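Local coordinates for protein GRMZM2G135359 pseudokinase (Zea mays, PDB 6EAS) that is a drought-responsive pseudokinase, probably membrane-anchored, whose kinase-like domain binds a pyrazolyl-aminopyrimidine ligand in the cleft where active kinases hold ATP, at residues A[39-44]-A[67-72]; A[103-108]-A[121-126]. All coordinates share one frame; numbering follows the deposited sequence.

Both contacts involve the five-stranded antiparallel sheet of the kinase N-lobe: contact 1 sets a helix end against it, contact 2 joins two of its strands. Both are largely buried, but contact 1 lies farther out, its centre about 20 Å from the centre of the chain against about 11 Å for contact 2. The two centres are about 12 Å apart. Their strands 66-72 and 116-123 are neighbours, and Ala68 O lies 2.8 Å from Phe122 N, a probable hydrogen bond. The chemistry differs with place: contact 1 is an apolar patch of 150 Å², whereas contact 2 buries 542 Å² through strand pairing, polar side-chain bonds and apolar packing. Both touch the ligand, through Ala68 and the hinge.

Contact 1 (A[39-44]-A[67-72]); sequences TACEDF and IAVASS. With J3A (6-(4-methylpiperazin-1-yl)-N-(5-methyl-1H-pyrazol-3-yl)-2-[(E)-2-phenylethenyl]pyrimidin-4-amine), chain B.
Cys41 sets its sulfur against Val69 where the end of helix 34-40 packs on the middle strand of the five-stranded kinase N-lobe sheet. A Schellman motif ends the helix: Glu42, with positive phi, is its C-prime residue, and Asp43 N and Glu42 N return to the carbonyls of Glu38 and Thr39. Just before that turn, chi1 of -69° places Cys41 SG opposite its own carbonyl carbon and drives it toward the strand. There SG meets the tip of the CG2 branch of Val69 at 3.4 Å, a tight approach, with Ile67 CD1 more loosely beside it at 4.3 Å. Ile67 has CG1 wedged between its backbone N and carbonyl carbon (chi1 62°), which reaches CD1 out to Ala40 CB, methyl to methyl at 4.2 Å. The other Val69 branch, CG1, receives Phe44, whose CE1 comes obliquely to 4.3 Å; that ring also meets Tyr57 of strand 54-60. Every pair across the contact is thus apolar. Alternation along the strand puts Ala68, at the alanine position of the kinase VAIK motif, whose lysine position is held here by Ala70, on the other face, where its CB lies 3.2 Å from pyrazole atom N7 of the ligand.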
# COMPACT_ATOMS: atom_id res chain seq x y z
N THR A 39 13.95 -22.71 -5.66
CA THR A 39 15.29 -22.21 -5.97
C THR A 39 15.40 -20.79 -5.42
O THR A 39 16.24 -20.51 -4.54
CB THR A 39 15.60 -22.27 -7.47
OG1 THR A 39 15.30 -23.58 -7.96
CG2 THR A 39 17.03 -21.92 -7.79
N ALA A 40 14.49 -19.92 -5.89
CA ALA A 40 14.52 -18.46 -5.66
C ALA A 40 14.46 -18.12 -4.17
O ALA A 40 15.06 -17.14 -3.74
CB ALA A 40 13.39 -17.81 -6.42
N CYS A 41 13.73 -18.93 -3.39
CA CYS A 41 13.44 -18.65 -1.98
C CYS A 41 14.19 -19.60 -1.04
O CYS A 41 13.82 -19.72 0.13
CB CYS A 41 11.94 -18.78 -1.73
SG CYS A 41 10.99 -17.46 -2.52
N GLU A 42 15.23 -20.28 -1.55
CA GLU A 42 16.08 -21.12 -0.71
C GLU A 42 15.20 -22.09 0.09
O GLU A 42 15.25 -22.11 1.32
CB GLU A 42 16.92 -20.25 0.23
N ASP A 43 14.38 -22.87 -0.62
CA ASP A 43 13.51 -23.88 -0.04
C ASP A 43 12.58 -23.22 1.00
O ASP A 43 12.30 -23.81 2.03
CB ASP A 43 14.32 -25.03 0.56
N PHE A 44 12.11 -22.00 0.68
CA PHE A 44 11.22 -21.18 1.54
C PHE A 44 11.79 -21.06 2.95
O PHE A 44 11.10 -21.35 3.93
CB PHE A 44 9.80 -21.77 1.55
CG PHE A 44 9.16 -21.84 0.19
CD1 PHE A 44 8.88 -20.69 -0.51
CD2 PHE A 44 8.88 -23.06 -0.40
CE1 PHE A 44 8.32 -20.75 -1.78
CE2 PHE A 44 8.31 -23.12 -1.67
CZ PHE A 44 8.02 -21.96 -2.35
N ILE A 67 12.22 -10.53 -4.84
CA ILE A 67 10.80 -10.88 -4.79
C ILE A 67 10.38 -11.09 -3.34
O ILE A 67 11.19 -11.45 -2.48
CB ILE A 67 10.47 -12.12 -5.65
CG1 ILE A 67 11.19 -13.38 -5.16
CG2 ILE A 67 10.72 -11.85 -7.12
CD1 ILE A 67 10.70 -14.66 -5.82
N ALA A 68 9.08 -10.84 -3.10
CA ALA A 68 8.36 -11.18 -1.89
C ALA A 68 7.27 -12.20 -2.26
O ALA A 68 6.36 -11.89 -3.04
CB ALA A 68 7.77 -9.92 -1.30
N VAL A 69 7.39 -13.42 -1.75
CA VAL A 69 6.50 -14.49 -2.11
C VAL A 69 5.42 -14.62 -1.03
O VAL A 69 5.72 -14.88 0.13
CB VAL A 69 7.28 -15.80 -2.30
CG1 VAL A 69 6.35 -16.97 -2.52
CG2 VAL A 69 8.28 -15.67 -3.45
N ALA A 70 4.16 -14.45 -1.43
CA ALA A 70 3.02 -14.60 -0.52
C ALA A 70 2.40 -15.99 -0.72
O ALA A 70 1.86 -16.28 -1.78
CB ALA A 70 2.02 -13.50 -0.76
N SER A 71 2.46 -16.81 0.33
CA SER A 71 1.99 -18.19 0.32
C SER A 71 0.78 -18.35 1.25
O SER A 71 0.82 -17.91 2.39
CB SER A 71 3.08 -19.14 0.74
OG SER A 71 2.70 -20.48 0.48
N SER A 72 -0.29 -19.00 0.77
CA SER A 72 -1.44 -19.30 1.62
C SER A 72 -0.99 -20.07 2.87
O SER A 72 0.02 -20.76 2.86
CB SER A 72 -2.48 -20.07 0.88
OG SER A 72 -3.58 -20.35 1.73
C4 J3A B . 4.33 -7.83 6.37
C14 J3A B . 14.49 -4.87 5.67
C5 J3A B . 3.34 -8.28 7.23
C6 J3A B . 3.66 -8.74 8.49
C11 J3A B . 10.76 -5.14 3.74
C7 J3A B . 6.71 -7.35 5.85
C8 J3A B . 7.80 -6.68 6.21
C9 J3A B . 8.83 -6.14 5.30
C10 J3A B . 10.92 -5.19 5.14
C12 J3A B . 9.58 -5.64 3.20
C13 J3A B . 13.23 -4.24 5.10
N1 J3A B . 9.94 -5.69 5.90
N2 J3A B . 8.61 -6.12 3.98
C3 J3A B . 5.67 -7.83 6.76
N3 J3A B . 12.03 -4.71 5.78
C1 J3A B . 4.98 -8.75 8.89
C2 J3A B . 5.97 -8.29 8.04
N4 J3A B . 14.19 -5.70 6.84
C15 J3A B . 13.42 -4.92 7.80
C16 J3A B . 12.07 -4.53 7.23
C17 J3A B . 15.42 -6.22 7.45
N5 J3A B . 9.39 -5.62 1.82
C18 J3A B . 8.39 -6.21 1.06
N6 J3A B . 8.45 -6.20 -0.27
N7 J3A B . 7.31 -6.83 -0.67
C19 J3A B . 6.56 -7.22 0.36
C20 J3A B . 7.20 -6.82 1.50
C21 J3A B . 5.27 -7.93 0.15

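Contact 2 (A[103-108]-A[121-126]); sequences FMNLLG and VFEYAP. With J3A (6-(4-methylpiperazin-1-yl)-N-(5-methyl-1H-pyrazol-3-yl)-2-[(E)-2-phenylethenyl]pyrimidin-4-amine), chain B.
Similar first torsions, -71° in Glu123 and -66° in Asn105, turn each CG anti to its own carbonyl carbon, and the extended Glu123 chain lays its carboxylate alongside Asn105, both side chains pointing the same way. OE1 accepts Asn105 N at 2.9 Å from above the carboxylate plane. Asn105 ND2 makes its stronger bond to His100 O and only weak ones to the two Glu123 oxygens, the amide and carboxylate planes standing 62° apart. Asn105 O accepts Glu123 N in return. Lys187 forms a salt bridge with OE1 and also donates to Phe103 O, which fits the closeness of these two acceptors. An alanine in place of Glu123 would probably leave Asn105 N without its acceptor and Lys187 without this anionic mate.

Toward the hairpin turn, a classic beta bulge sets Leu107 and Gly108 both opposite Val121: Leu107 N binds Val121 O at 2.7 Å and Gly108 N only weakly. On one face of the sheet, Leu106 CD1 sits over the Phe122 ring, 4.3 Å from its centroid, a CH-pi contact.

In the other direction, past Glu123, the chain becomes the kinase hinge. Ligand N7 donates to Glu123 O, Ala125 N donates almost straight to ligand N6 at 2.8 Å, and ligand N5 donates to Ala125 O. Met104, bent at chi3, touches Ala125 CB with CE at 3.8 Å and lines the pyrazole. Glu123 therefore serves twice: its side chain ties the hinge to 103-108, while its carbonyl helps the hinge read the ligand's donor-acceptor-donor edge.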
# COMPACT_ATOMS: atom_id res chain seq x y z
N PHE A 103 2.33 0.86 -7.24
CA PHE A 103 1.66 -0.31 -6.72
C PHE A 103 2.71 -1.40 -6.56
O PHE A 103 3.69 -1.45 -7.32
CB PHE A 103 0.51 -0.74 -7.64
CG PHE A 103 -0.31 -1.88 -7.12
CD1 PHE A 103 -1.15 -1.71 -6.03
CD2 PHE A 103 -0.24 -3.14 -7.70
CE1 PHE A 103 -1.90 -2.77 -5.53
CE2 PHE A 103 -0.99 -4.19 -7.22
CZ PHE A 103 -1.83 -4.01 -6.14
N MET A 104 2.52 -2.24 -5.54
CA MET A 104 3.35 -3.40 -5.34
C MET A 104 2.83 -4.49 -6.29
O MET A 104 1.92 -5.26 -5.99
CB MET A 104 3.33 -3.88 -3.89
CG MET A 104 4.15 -5.14 -3.68
SD MET A 104 4.53 -5.43 -1.94
CE MET A 104 5.85 -4.23 -1.77
N ASN A 105 3.43 -4.51 -7.48
CA ASN A 105 2.89 -5.24 -8.62
C ASN A 105 3.09 -6.74 -8.44
O ASN A 105 4.12 -7.18 -7.97
CB ASN A 105 3.58 -4.78 -9.91
CG ASN A 105 3.24 -3.35 -10.22
OD1 ASN A 105 2.07 -3.04 -10.40
ND2 ASN A 105 4.23 -2.48 -10.26
N LEU A 106 2.07 -7.51 -8.85
CA LEU A 106 2.15 -8.96 -8.98
C LEU A 106 3.11 -9.31 -10.13
O LEU A 106 2.95 -8.80 -11.23
CB LEU A 106 0.74 -9.49 -9.27
CG LEU A 106 0.59 -11.00 -9.33
CD1 LEU A 106 0.55 -11.59 -7.93
CD2 LEU A 106 -0.67 -11.38 -10.11
N LEU A 107 4.13 -10.13 -9.85
CA LEU A 107 5.15 -10.50 -10.86
C LEU A 107 4.89 -11.91 -11.40
O LEU A 107 5.51 -12.33 -12.38
CB LEU A 107 6.54 -10.46 -10.23
CG LEU A 107 6.99 -9.10 -9.72
CD1 LEU A 107 8.41 -9.19 -9.18
CD2 LEU A 107 6.90 -8.06 -10.82
N GLY A 108 4.04 -12.67 -10.72
CA GLY A 108 3.86 -14.07 -11.00
C GLY A 108 3.01 -14.72 -9.94
O GLY A 108 2.65 -14.08 -8.96
N VAL A 121 3.59 -13.86 -6.26
CA VAL A 121 4.94 -13.33 -6.23
C VAL A 121 4.87 -11.83 -6.49
O VAL A 121 4.37 -11.41 -7.54
CB VAL A 121 5.86 -14.02 -7.25
CG1 VAL A 121 7.25 -13.41 -7.27
CG2 VAL A 121 5.93 -15.51 -7.00
N PHE A 122 5.37 -11.04 -5.54
CA PHE A 122 5.29 -9.59 -5.60
C PHE A 122 6.68 -8.98 -5.68
O PHE A 122 7.67 -9.62 -5.38
CB PHE A 122 4.55 -9.06 -4.38
CG PHE A 122 3.07 -9.37 -4.35
CD1 PHE A 122 2.18 -8.64 -5.11
CD2 PHE A 122 2.58 -10.38 -3.53
CE1 PHE A 122 0.82 -8.91 -5.06
CE2 PHE A 122 1.22 -10.66 -3.49
CZ PHE A 122 0.35 -9.93 -4.26
N GLU A 123 6.72 -7.73 -6.13
CA GLU A 123 7.89 -6.88 -6.10
C GLU A 123 8.41 -6.83 -4.67
O GLU A 123 7.64 -6.95 -3.72
CB GLU A 123 7.50 -5.49 -6.58
CG GLU A 123 7.19 -5.43 -8.06
CD GLU A 123 6.81 -4.04 -8.52
OE1 GLU A 123 6.05 -3.37 -7.81
OE2 GLU A 123 7.29 -3.63 -9.58
N TYR A 124 9.72 -6.71 -4.52
CA TYR A 124 10.30 -6.59 -3.20
C TYR A 124 10.63 -5.12 -2.95
O TYR A 124 11.33 -4.50 -3.76
CB TYR A 124 11.56 -7.43 -3.02
CG TYR A 124 12.20 -7.23 -1.67
CD1 TYR A 124 11.57 -7.70 -0.53
CD2 TYR A 124 13.37 -6.50 -1.53
CE1 TYR A 124 12.10 -7.47 0.73
CE2 TYR A 124 13.94 -6.30 -0.28
CZ TYR A 124 13.30 -6.79 0.85
OH TYR A 124 13.82 -6.57 2.09
N ALA A 125 10.11 -4.58 -1.84
CA ALA A 125 10.39 -3.20 -1.42
C ALA A 125 11.43 -3.23 -0.32
O ALA A 125 11.15 -3.61 0.81
CB ALA A 125 9.12 -2.52 -0.96
N PRO A 126 12.69 -2.81 -0.58
CA PRO A 126 13.73 -2.96 0.43
C PRO A 126 13.56 -2.07 1.69
O PRO A 126 14.03 -2.46 2.74
CB PRO A 126 15.02 -2.68 -0.36
CG PRO A 126 14.58 -1.80 -1.48
CD PRO A 126 13.17 -2.26 -1.84
C4 J3A B . 4.33 -7.83 6.37
C14 J3A B . 14.49 -4.87 5.67
C5 J3A B . 3.34 -8.28 7.23
C6 J3A B . 3.66 -8.74 8.49
C11 J3A B . 10.76 -5.14 3.74
C7 J3A B . 6.71 -7.35 5.85
C8 J3A B . 7.80 -6.68 6.21
C9 J3A B . 8.83 -6.14 5.30
C10 J3A B . 10.92 -5.19 5.14
C12 J3A B . 9.58 -5.64 3.20
C13 J3A B . 13.23 -4.24 5.10
N1 J3A B . 9.94 -5.69 5.90
N2 J3A B . 8.61 -6.12 3.98
C3 J3A B . 5.67 -7.83 6.76
N3 J3A B . 12.03 -4.71 5.78
C1 J3A B . 4.98 -8.75 8.89
C2 J3A B . 5.97 -8.29 8.04
N4 J3A B . 14.19 -5.70 6.84
C15 J3A B . 13.42 -4.92 7.80
C16 J3A B . 12.07 -4.53 7.23
C17 J3A B . 15.42 -6.22 7.45
N5 J3A B . 9.39 -5.62 1.82
C18 J3A B . 8.39 -6.21 1.06
N6 J3A B . 8.45 -6.20 -0.27
N7 J3A B . 7.31 -6.83 -0.67
C19 J3A B . 6.56 -7.22 0.36
C20 J3A B . 7.20 -6.82 1.50
C21 J3A B . 5.27 -7.93 0.15